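Protein-glutaminase (Chryseobacterium proteolyticum, PDB 2ZK9) hydrolyses the side-chain amide of glutamine residues in proteins, converting them to glutamate with release of ammonia. Local coordinates at residues A[84-89]-A[100-105]. Residues are numbered along the deposited sequence; the frame is centred on the assembly and turned at random. Where two conformers were deposited one is given.
Sequences VAILVS and RIIDPS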
loop_
_atom_site.group_PDB
_atom_site.type_symbol
_atom_site.label_atom_id
_atom_site.label_comp_id
_atom_site.label_asym_id
_atom_site.label_seq_id
_atom_site.Cartn_x
_atom_site.Cartn_y
_atom_site.Cartn_z
ATOM N N VAL A 84 -4.282 -3.909 0.734
ATOM C CA VAL A 84 -3.003 -4.389 0.288
ATOM C C VAL A 84 -1.956 -3.314 0.580
ATOM O O VAL A 84 -2.240 -2.121 0.473
ATOM C CB VAL A 84 -3.027 -4.789 -1.215
ATOM C CG1 VAL A 84 -3.446 -3.656 -2.118
ATOM C CG2 VAL A 84 -1.699 -5.366 -1.652
ATOM N N ALA A 85 -0.746 -3.757 0.878
ATOM C CA ALA A 85 0.414 -2.914 0.975
ATOM C C ALA A 85 1.650 -3.752 0.634
ATOM O O ALA A 85 1.566 -4.932 0.361
ATOM C CB ALA A 85 0.509 -2.254 2.350
ATOM N N ILE A 86 2.814 -3.076 0.605
ATOM C CA ILE A 86 4.058 -3.787 0.315
ATOM C C ILE A 86 4.655 -4.326 1.594
ATOM O O ILE A 86 4.636 -3.677 2.643
ATOM C CB ILE A 86 5.057 -2.902 -0.477
ATOM C CG1 ILE A 86 5.521 -1.648 0.255
ATOM C CG2 ILE A 86 4.496 -2.615 -1.856
ATOM C CD1 ILE A 86 6.742 -1.022 -0.357
ATOM N N LEU A 87 5.196 -5.540 1.489
ATOM C CA LEU A 87 5.814 -6.284 2.562
ATOM C C LEU A 87 7.293 -6.451 2.191
ATOM O O LEU A 87 7.614 -7.205 1.266
ATOM C CB LEU A 87 5.120 -7.632 2.764
ATOM C CG LEU A 87 5.665 -8.487 3.885
ATOM C CD1 LEU A 87 5.372 -7.873 5.244
ATOM C CD2 LEU A 87 5.136 -9.894 3.785
ATOM N N VAL A 88 8.154 -5.673 2.834
ATOM C CA VAL A 88 9.554 -5.537 2.493
ATOM C C VAL A 88 10.410 -6.390 3.415
ATOM O O VAL A 88 10.228 -6.438 4.606
ATOM C CB VAL A 88 9.948 -4.052 2.616
ATOM C CG1 VAL A 88 11.385 -3.788 2.133
ATOM C CG2 VAL A 88 8.978 -3.195 1.825
ATOM N N SER A 89 11.352 -7.137 2.823
ATOM C CA SER A 89 12.310 -7.891 3.567
ATOM C C SER A 89 13.621 -7.154 3.625
ATOM O O SER A 89 14.040 -6.574 2.630
ATOM C CB SER A 89 12.576 -9.215 2.863
ATOM O OG SER A 89 11.441 -10.086 2.914
ATOM N N ARG A 100 8.753 -5.967 7.094
ATOM C CA ARG A 100 7.856 -4.895 7.540
ATOM C C ARG A 100 6.927 -4.499 6.415
ATOM O O ARG A 100 7.329 -4.498 5.251
ATOM C CB ARG A 100 8.614 -3.660 7.980
ATOM C CG ARG A 100 9.494 -3.790 9.195
ATOM C CD ARG A 100 8.718 -3.899 10.467
ATOM N NE ARG A 100 9.622 -3.943 11.650
ATOM C CZ ARG A 100 10.134 -5.082 12.086
ATOM N NH1 ARG A 100 9.898 -6.265 11.499
ATOM N NH2 ARG A 100 10.924 -4.998 13.156
ATOM N N ILE A 101 5.717 -4.094 6.772
ATOM C CA ILE A 101 4.848 -3.407 5.864
ATOM C C ILE A 101 5.228 -1.943 5.764
ATOM O O ILE A 101 5.557 -1.310 6.766
ATOM C CB ILE A 101 3.376 -3.504 6.358
ATOM C CG1 ILE A 101 2.860 -4.934 6.335
ATOM C CG2 ILE A 101 2.469 -2.549 5.612
ATOM C CD1 ILE A 101 2.486 -5.477 4.940
ATOM N N ILE A 102 5.174 -1.409 4.525
ATOM C CA ILE A 102 5.177 0.036 4.313
ATOM C C ILE A 102 3.815 0.402 3.808
ATOM O O ILE A 102 3.358 -0.085 2.757
ATOM C CB ILE A 102 6.309 0.497 3.393
ATOM C CG1 ILE A 102 7.676 0.215 4.070
ATOM C CG2 ILE A 102 6.125 1.937 3.047
ATOM C CD1 ILE A 102 8.890 0.563 3.237
ATOM N N ASP A 103 3.099 1.248 4.560
ATOM C CA ASP A 103 1.791 1.694 4.146
ATOM C C ASP A 103 1.492 3.057 4.795
ATOM O O ASP A 103 0.828 3.139 5.822
ATOM C CB ASP A 103 0.673 0.733 4.535
ATOM C CG ASP A 103 -0.676 1.176 4.065
ATOM O OD1 ASP A 103 -0.765 2.252 3.385
ATOM O OD2 ASP A 103 -1.648 0.468 4.352
ATOM N N PRO A 104 1.944 4.130 4.172
ATOM C CA PRO A 104 1.656 5.480 4.699
ATOM C C PRO A 104 0.217 5.882 4.717
ATOM O O PRO A 104 -0.089 6.931 5.297
ATOM C CB PRO A 104 2.498 6.372 3.767
ATOM C CG PRO A 104 3.625 5.528 3.314
ATOM C CD PRO A 104 2.944 4.192 3.086
ATOM N N SER A 105 -0.694 5.148 4.111
ATOM C CA SER A 105 -2.121 5.444 4.284
ATOM C C SER A 105 -2.623 5.128 5.699
ATOM O O SER A 105 -3.609 5.682 6.098
ATOM C CB SER A 105 -3.007 4.806 3.221
ATOM O OG SER A 105 -3.180 3.384 3.361
#
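D103 has CG anti to its backbone N (chi1 -178°), beside its own carbonyl carbon, which sets the carboxylate next to the methyl of A85. I101 has CG1 beside its backbone N (chi1 -65°), and L87 has CG anti to its own N, so the two side chains cross obliquely on one face, their CD1 methyls 3.8 Å apart. L87 and I101 form a non-hydrogen-bonded antiparallel pair. Hydrogen-bonded pairs flank it: V88 N gives to R100 O at 2.8 Å, and R100 N returns the bond to V88 O. On the other flank I102 N reaches I86 O at 3.0 Å. All three acceptors are met in the carbonyl plane. On the other face I86 and I102 lie side by side, CG1 of I86 3.9 Å from CB of I102, and I102 CD1 crosses to V88 CG2. Beta-branched residues suit these extended positions, and their branches pack on helices 8-19 and 42-55. A85 is small enough to point its methyl at the other strand, where CB lies 3.7 Å from D103 CB and also meets I102 O, a buried carbonyl with no hydrogen-bond partner. Beyond it, D103 OD1 receives S105 N from above the carboxylate plane, making an Asx turn, and S105 OG, 2.7 Å from OD1, on the syn lone pair. OD2 is hydrogen-bonded by H83 NE2 and W117 NE1, so both oxygens are tied down. An alanine in place of D103 would remove the carboxylate and would probably loosen the turn as well as the orientation of H83. A buried aspartate so gripped is likely to be ionised and to polarise H83, consistent with the two being the Asp and His of a Cys-His-Asp triad, one form of the Cys-His-Asn/Asp arrangement of papain-like enzymes.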